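Side-chain contacts in SVP1-like protein 2 (Kluyveromyces lactis, PDB 4V16), which binds phosphoinositides as a beta-propeller of the PROPPIN family, probably including phosphatidylinositol 3,5-bisphosphate, and through them probably associates with membranes in protein transport: residues S269-K274 and F307-N312; A240-K245 and L294-P299; I116-F121 and G143-S148. All coordinates share one frame; numbering follows the deposited sequence.

Contact 1 of 3, residues S269-K274 and F307-N312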
# COMPACT_ATOMS: atom_id res chain seq x y z
N SER A 269 -4.53 15.88 -13.72
CA SER A 269 -5.57 15.01 -13.19
C SER A 269 -6.92 15.33 -13.81
O SER A 269 -7.19 16.48 -14.17
CB SER A 269 -5.65 15.13 -11.67
OG SER A 269 -6.00 16.44 -11.28
N ILE A 270 -7.75 14.31 -13.95
CA ILE A 270 -9.11 14.48 -14.46
C ILE A 270 -10.05 14.91 -13.33
O ILE A 270 -11.17 15.35 -13.59
CB ILE A 270 -9.63 13.18 -15.12
CG1 ILE A 270 -9.75 12.05 -14.09
CG2 ILE A 270 -8.71 12.76 -16.26
CD1 ILE A 270 -10.23 10.74 -14.65
N CYS A 271 -9.59 14.78 -12.09
CA CYS A 271 -10.38 15.14 -10.91
C CYS A 271 -9.53 15.81 -9.85
O CYS A 271 -8.31 15.63 -9.80
CB CYS A 271 -11.04 13.91 -10.30
SG CYS A 271 -12.46 13.29 -11.19
N ASN A 272 -10.19 16.58 -9.00
CA ASN A 272 -9.57 17.14 -7.81
C ASN A 272 -10.60 17.23 -6.70
O ASN A 272 -11.79 17.41 -6.96
CB ASN A 272 -8.97 18.51 -8.09
CG ASN A 272 -7.81 18.45 -9.07
OD1 ASN A 272 -6.74 17.94 -8.74
ND2 ASN A 272 -8.02 18.98 -10.27
N PHE A 273 -10.14 17.11 -5.46
CA PHE A 273 -11.04 17.25 -4.32
C PHE A 273 -10.27 17.60 -3.05
O PHE A 273 -9.46 16.82 -2.57
CB PHE A 273 -11.84 15.96 -4.10
CG PHE A 273 -12.96 16.11 -3.11
CD1 PHE A 273 -12.72 15.96 -1.75
CD2 PHE A 273 -14.24 16.40 -3.53
CE1 PHE A 273 -13.75 16.10 -0.84
CE2 PHE A 273 -15.27 16.53 -2.62
CZ PHE A 273 -15.02 16.38 -1.27
N LYS A 274 -10.54 18.79 -2.53
CA LYS A 274 -9.97 19.21 -1.25
C LYS A 274 -10.55 18.37 -0.13
O LYS A 274 -11.71 18.55 0.26
CB LYS A 274 -10.24 20.70 -1.00
CG LYS A 274 -9.53 21.62 -1.98
CD LYS A 274 -10.05 23.04 -1.90
CE LYS A 274 -9.24 23.99 -2.77
NZ LYS A 274 -9.25 23.58 -4.21
N PHE A 307 -16.04 7.88 -1.55
CA PHE A 307 -16.13 8.77 -2.70
C PHE A 307 -16.77 8.09 -3.91
O PHE A 307 -16.62 6.89 -4.10
CB PHE A 307 -14.74 9.28 -3.10
CG PHE A 307 -14.16 10.27 -2.13
CD1 PHE A 307 -13.40 9.85 -1.06
CD2 PHE A 307 -14.37 11.63 -2.31
CE1 PHE A 307 -12.86 10.76 -0.17
CE2 PHE A 307 -13.83 12.55 -1.42
CZ PHE A 307 -13.07 12.11 -0.35
N LYS A 308 -17.49 8.88 -4.71
CA LYS A 308 -17.99 8.42 -6.00
C LYS A 308 -17.30 9.20 -7.12
O LYS A 308 -17.23 10.43 -7.07
CB LYS A 308 -19.51 8.58 -6.10
CG LYS A 308 -20.11 8.09 -7.42
CD LYS A 308 -20.00 6.58 -7.57
CE LYS A 308 -20.37 6.11 -8.98
NZ LYS A 308 -21.79 6.40 -9.32
N LEU A 309 -16.80 8.48 -8.12
CA LEU A 309 -16.15 9.10 -9.27
C LEU A 309 -17.16 9.22 -10.41
O LEU A 309 -17.40 8.26 -11.14
CB LEU A 309 -14.93 8.28 -9.70
CG LEU A 309 -14.12 8.83 -10.87
CD1 LEU A 309 -13.62 10.24 -10.59
CD2 LEU A 309 -12.95 7.91 -11.17
N ASN A 310 -17.73 10.41 -10.56
CA ASN A 310 -18.78 10.65 -11.55
C ASN A 310 -18.23 11.07 -12.90
O ASN A 310 -17.13 11.61 -12.99
CB ASN A 310 -19.75 11.71 -11.04
CG ASN A 310 -20.66 11.19 -9.94
OD1 ASN A 310 -21.18 10.08 -10.01
ND2 ASN A 310 -20.86 12.01 -8.91
N TYR A 311 -19.01 10.83 -13.95
CA TYR A 311 -18.62 11.19 -15.31
C TYR A 311 -19.81 11.72 -16.10
O TYR A 311 -20.87 11.09 -16.13
CB TYR A 311 -18.01 9.99 -16.04
CG TYR A 311 -17.55 10.30 -17.44
CD1 TYR A 311 -16.41 11.07 -17.67
CD2 TYR A 311 -18.24 9.82 -18.55
CE1 TYR A 311 -15.99 11.36 -18.95
CE2 TYR A 311 -17.82 10.10 -19.84
CZ TYR A 311 -16.69 10.87 -20.03
OH TYR A 311 -16.26 11.16 -21.30
N ASN A 312 -19.63 12.88 -16.71
CA ASN A 312 -20.64 13.46 -17.58
C ASN A 312 -20.29 13.21 -19.04
O ASN A 312 -19.38 13.84 -19.59
CB ASN A 312 -20.77 14.96 -17.32
CG ASN A 312 -21.86 15.62 -18.15
OD1 ASN A 312 -22.69 14.94 -18.75
ND2 ASN A 312 -21.86 16.94 -18.18
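Cys-271 lies opposite Leu-309 and Phe-273 opposite Phe-307, so that the two strands run in opposite directions, with CA atoms 8.5 Å apart at the first pair and 10.0 Å at the second. No hydrogen bond joins them; the facing side chains alone bridge the distance. At the wider end the bridge is aromatic. The ring of Phe-307 presents its edge to the face of Phe-273 in a T-shaped pair, the centroids 5.2 Å apart and the planes at 80°. Its CE2 stands 3.5 Å above the Phe-273 plane, displaced toward the rim nearest CD1 and CE1, while CZ follows slightly farther off. Phe-273 offers this face because its CG is anti to the backbone N (chi1 -170°). Two large flat rings suit the wider gap, where one edge can fill the space over one face. With an alanine at Phe-273, the CE2–CZ edge of Phe-307 would probably lose the ring it rests on, and a gap would open between the strands. At the narrower end smaller groups suffice: SG of Cys-271 meets CD1, one branch of Leu-309. The CB of Leu-309 does not aim straight at the other strand, but its extended first torsion (chi1 -178°) brings the branch back to the sulfur. Trp-318 of strand 317-327 also touches Cys-271, and Leu-275 touches Phe-307. Strand 271-274 is the outermost of its sheet, just after the engineered Gly-Ser linker that replaces loop 6CD, whereas strand 303-312 is the third of the following sheet. Such face-to-face packing of apolar side chains between consecutive four-stranded antiparallel blades is characteristic of the beta-propeller.

Contact 2 of 3, residues A240-K245 and L294-P299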
# COMPACT_ATOMS: atom_id res chain seq x y z
N ALA A 240 -5.27 6.97 -8.34
CA ALA A 240 -5.63 7.94 -7.30
C ALA A 240 -4.38 8.38 -6.53
O ALA A 240 -3.48 7.58 -6.29
CB ALA A 240 -6.65 7.35 -6.35
N VAL A 241 -4.34 9.66 -6.16
CA VAL A 241 -3.19 10.22 -5.45
C VAL A 241 -3.64 11.23 -4.40
O VAL A 241 -4.55 12.02 -4.65
CB VAL A 241 -2.21 10.92 -6.42
CG1 VAL A 241 -0.99 11.45 -5.67
CG2 VAL A 241 -1.78 9.96 -7.53
N VAL A 242 -3.00 11.20 -3.24
CA VAL A 242 -3.25 12.17 -2.18
C VAL A 242 -1.94 12.77 -1.68
O VAL A 242 -1.00 12.04 -1.36
CB VAL A 242 -4.01 11.54 -0.99
CG1 VAL A 242 -4.18 12.54 0.14
CG2 VAL A 242 -5.37 11.02 -1.45
N SER A 243 -1.88 14.10 -1.62
CA SER A 243 -0.69 14.81 -1.18
C SER A 243 -0.86 15.34 0.24
O SER A 243 -1.95 15.27 0.80
CB SER A 243 -0.38 15.97 -2.13
OG SER A 243 -1.48 16.86 -2.20
N ASP A 244 0.22 15.88 0.81
CA ASP A 244 0.14 16.48 2.13
C ASP A 244 -0.56 17.84 2.05
O ASP A 244 -0.84 18.46 3.08
CB ASP A 244 1.54 16.63 2.75
CG ASP A 244 2.43 17.61 2.00
OD1 ASP A 244 2.04 18.06 0.90
OD2 ASP A 244 3.52 17.92 2.51
N LYS A 245 -0.84 18.29 0.83
CA LYS A 245 -1.78 19.39 0.60
C LYS A 245 -3.19 18.94 0.93
O LYS A 245 -4.09 19.76 1.10
CB LYS A 245 -1.72 19.87 -0.85
CG LYS A 245 -0.92 21.13 -1.10
CD LYS A 245 -1.35 21.75 -2.42
CE LYS A 245 -0.38 22.81 -2.90
NZ LYS A 245 -0.85 23.43 -4.17
N LEU A 294 -13.98 5.13 -4.36
CA LEU A 294 -12.80 5.11 -3.51
C LEU A 294 -13.18 5.19 -2.04
O LEU A 294 -14.27 5.65 -1.70
CB LEU A 294 -11.85 6.27 -3.83
CG LEU A 294 -11.12 6.27 -5.17
CD1 LEU A 294 -12.05 6.74 -6.29
CD2 LEU A 294 -9.89 7.15 -5.09
N VAL A 295 -12.27 4.76 -1.18
CA VAL A 295 -12.41 4.96 0.26
C VAL A 295 -11.09 5.45 0.84
O VAL A 295 -10.05 4.81 0.66
CB VAL A 295 -12.85 3.67 0.98
CG1 VAL A 295 -12.85 3.86 2.49
CG2 VAL A 295 -14.23 3.25 0.51
N ILE A 296 -11.14 6.58 1.53
CA ILE A 296 -9.97 7.12 2.24
C ILE A 296 -10.11 6.82 3.73
O ILE A 296 -11.06 7.27 4.36
CB ILE A 296 -9.82 8.64 2.04
CG1 ILE A 296 -9.83 9.01 0.56
CG2 ILE A 296 -8.54 9.14 2.71
CD1 ILE A 296 -8.71 8.38 -0.25
N VAL A 297 -9.17 6.06 4.27
CA VAL A 297 -9.18 5.71 5.69
C VAL A 297 -8.27 6.65 6.48
O VAL A 297 -7.09 6.81 6.15
CB VAL A 297 -8.73 4.26 5.92
CG1 VAL A 297 -8.53 3.97 7.40
CG2 VAL A 297 -9.76 3.30 5.33
N TRP A 298 -8.82 7.26 7.52
CA TRP A 298 -8.08 8.18 8.37
C TRP A 298 -7.76 7.53 9.72
O TRP A 298 -8.67 7.33 10.53
CB TRP A 298 -8.86 9.47 8.59
CG TRP A 298 -9.22 10.19 7.32
CD1 TRP A 298 -10.40 10.13 6.65
CD2 TRP A 298 -8.37 11.07 6.57
NE1 TRP A 298 -10.35 10.93 5.53
CE2 TRP A 298 -9.12 11.51 5.46
CE3 TRP A 298 -7.06 11.54 6.73
CZ2 TRP A 298 -8.60 12.39 4.51
CZ3 TRP A 298 -6.54 12.41 5.78
CH2 TRP A 298 -7.31 12.83 4.69
N PRO A 299 -6.49 7.18 9.96
CA PRO A 299 -6.15 6.43 11.18
C PRO A 299 -6.41 7.19 12.49
O PRO A 299 -7.07 6.64 13.37
CB PRO A 299 -4.65 6.15 11.02
CG PRO A 299 -4.16 7.19 10.07
CD PRO A 299 -5.30 7.47 9.14
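Ala-240 and Leu-294 meet methyl to methyl, and the leucine can be followed outward to that meeting. CB of Leu-294 already points toward strand 238-243 but is still 5.9 Å from CB of Ala-240. CG of Leu-294, set anti to the carbonyl carbon (chi1 -68°), comes to 4.7 Å from CB of Ala-240. There the chain forks: CD2 of Leu-294 goes on to touch Ala-240 CB at 3.5 Å, while CD1 turns aside and remains 5.4 Å from the same methyl. A long branched residue on one strand is thus matched by the shortest apolar side chain on the other, which suits the 8.6 Å between the CA atoms of Leu-294 and Ala-240. The strands are the second ones of two consecutive beta-propeller blades, 238-243 lying in a WD repeat, and they run in the same direction with their sheets packed face to face. Trp-288, from the innermost strand 285-288 of the later blade, touches both Ala-240 and Leu-294. Two residues further along each strand, Val-242 and Ile-296 make a looser pair, with CG2 of the valine 4.4 Å from CD1 of the isoleucine; beta-branched residues fit these extended backbones well. Ile-286 touches both. The other branch of Ile-296, CG2, sits 3.5 Å above the plane of the Trp-298 ring, whose NE1 is hydrogen-bonded to Asp-305 OD2.

Contact 3 of 3, residues I116-F121 and G143-S148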
# COMPACT_ATOMS: atom_id res chain seq x y z
N ILE A 116 15.79 -6.18 2.71
CA ILE A 116 14.56 -6.90 2.36
C ILE A 116 14.78 -8.41 2.50
O ILE A 116 15.64 -8.98 1.83
CB ILE A 116 14.10 -6.59 0.91
CG1 ILE A 116 13.78 -5.10 0.76
CG2 ILE A 116 12.88 -7.44 0.54
CD1 ILE A 116 13.51 -4.67 -0.67
N SER A 117 13.99 -9.05 3.36
CA SER A 117 14.07 -10.49 3.56
C SER A 117 12.88 -11.19 2.91
O SER A 117 11.77 -10.66 2.90
CB SER A 117 14.11 -10.83 5.05
OG SER A 117 15.19 -10.16 5.69
N ILE A 118 13.12 -12.38 2.37
CA ILE A 118 12.09 -13.14 1.67
C ILE A 118 12.00 -14.57 2.22
O ILE A 118 12.88 -15.40 1.95
CB ILE A 118 12.36 -13.19 0.15
CG1 ILE A 118 12.42 -11.76 -0.41
CG2 ILE A 118 11.28 -14.00 -0.56
CD1 ILE A 118 12.82 -11.68 -1.87
N PHE A 119 10.94 -14.84 2.98
CA PHE A 119 10.70 -16.17 3.53
C PHE A 119 9.65 -16.91 2.70
O PHE A 119 8.95 -16.31 1.89
CB PHE A 119 10.23 -16.08 4.98
CG PHE A 119 11.13 -15.27 5.87
CD1 PHE A 119 11.04 -13.89 5.90
CD2 PHE A 119 12.07 -15.90 6.68
CE1 PHE A 119 11.87 -13.15 6.72
CE2 PHE A 119 12.90 -15.16 7.50
CZ PHE A 119 12.80 -13.78 7.52
N LYS A 120 9.56 -18.22 2.91
CA LYS A 120 8.54 -19.04 2.25
C LYS A 120 7.24 -18.99 3.03
O LYS A 120 7.24 -18.98 4.26
CB LYS A 120 9.03 -20.49 2.13
CG LYS A 120 8.01 -21.46 1.53
CD LYS A 120 8.46 -22.90 1.70
CE LYS A 120 7.44 -23.87 1.12
NZ LYS A 120 7.84 -25.29 1.32
N PHE A 121 6.11 -18.96 2.31
CA PHE A 121 4.81 -19.04 2.96
C PHE A 121 4.36 -20.50 3.02
O PHE A 121 3.84 -21.04 2.04
CB PHE A 121 3.77 -18.19 2.23
CG PHE A 121 2.52 -17.98 3.01
CD1 PHE A 121 2.41 -16.93 3.91
CD2 PHE A 121 1.44 -18.85 2.88
CE1 PHE A 121 1.26 -16.74 4.64
CE2 PHE A 121 0.29 -18.66 3.61
CZ PHE A 121 0.20 -17.60 4.50
N GLY A 143 3.83 -11.68 -6.88
CA GLY A 143 5.09 -12.32 -7.21
C GLY A 143 6.12 -11.38 -7.81
O GLY A 143 7.20 -11.81 -8.21
N LEU A 144 5.79 -10.09 -7.86
CA LEU A 144 6.66 -9.09 -8.48
C LEU A 144 7.20 -8.12 -7.44
O LEU A 144 6.44 -7.38 -6.81
CB LEU A 144 5.89 -8.34 -9.57
CG LEU A 144 6.72 -7.63 -10.64
CD1 LEU A 144 7.53 -8.62 -11.46
CD2 LEU A 144 5.81 -6.82 -11.53
N LEU A 145 8.52 -8.12 -7.28
CA LEU A 145 9.18 -7.29 -6.27
C LEU A 145 9.78 -6.03 -6.89
O LEU A 145 10.46 -6.09 -7.91
CB LEU A 145 10.28 -8.09 -5.56
CG LEU A 145 11.12 -7.35 -4.52
CD1 LEU A 145 10.27 -6.87 -3.36
CD2 LEU A 145 12.25 -8.24 -4.02
N VAL A 146 9.52 -4.90 -6.25
CA VAL A 146 10.11 -3.62 -6.64
C VAL A 146 10.77 -2.97 -5.43
O VAL A 146 10.17 -2.91 -4.36
CB VAL A 146 9.05 -2.66 -7.23
CG1 VAL A 146 9.69 -1.34 -7.63
CG2 VAL A 146 8.37 -3.30 -8.44
N TYR A 147 12.00 -2.51 -5.61
CA TYR A 147 12.71 -1.83 -4.54
C TYR A 147 13.71 -0.83 -5.13
O TYR A 147 14.12 -0.96 -6.28
CB TYR A 147 13.44 -2.84 -3.64
CG TYR A 147 14.52 -3.64 -4.33
CD1 TYR A 147 14.23 -4.84 -4.96
CD2 TYR A 147 15.84 -3.19 -4.33
CE1 TYR A 147 15.23 -5.57 -5.59
CE2 TYR A 147 16.84 -3.92 -4.96
CZ TYR A 147 16.53 -5.11 -5.59
OH TYR A 147 17.51 -5.83 -6.21
N SER A 148 14.07 0.17 -4.33
CA SER A 148 15.02 1.19 -4.76
C SER A 148 16.46 0.75 -4.48
O SER A 148 16.73 0.10 -3.47
CB SER A 148 14.73 2.52 -4.06
OG SER A 148 14.71 2.37 -2.65
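Ile-116 and Tyr-147 form the close part of this contact, with Ile-118 and Leu-145 meeting more loosely beside them. CD1 of Ile-116 reaches CB of Tyr-147 at 3.5 Å and CG at 3.9 Å, so the methyl settles against the root of the tyrosine, and the phenol end takes no part. The tyrosine's CG lies between its backbone N and carbonyl carbon (chi1 64°), which swings the ring to one side and lets the methyl come in at CB. Val-109, Phe-134 and Cys-138 also touch Ile-116, apolar surroundings that suit its branched hydrocarbon chain. These strands belong to consecutive blades of the beta-propeller: 115-120 is the third strand of one and 144-148 the second of the next, and they run in opposite directions across the interface without a hydrogen bond between them. In the looser pair, CD1 of Ile-118 and CD2 of Leu-145 come tip to tip at 4.1 Å, each at the end of an extended chain. Both are buried, the isoleucine touching Phe-107 and the leucine Phe-140, residues of neighbouring strands in their own blades. Tyr-147, by contrast, is partly exposed; its ring meets that of His-157 with the two planes about 15° apart, and an aromatic residue carrying a hydroxyl is well fitted to a place where core gives way to solvent.

In the fold
All three contacts join consecutive blades of one seven-bladed propeller. Along the chain contact 3 closes first, and the segments of contacts 1 and 2 then alternate, because both bridge the same two blades. Contact 2 lies nearer the propeller's centre and contact 1 farther out, their centres 13 Å apart. They touch where neighbouring strands 293-298 and 303-312 pair: Phe-307 N lies 2.8 Å from Leu-294 O, a probable hydrogen bond, and Phe-307 also packs on Ile-296. Contact 3 sits across the ring, its centre 34 Å from that of contact 1 and 26 Å from that of contact 2. Apolar interfaces on both sides thus hold blade to blade.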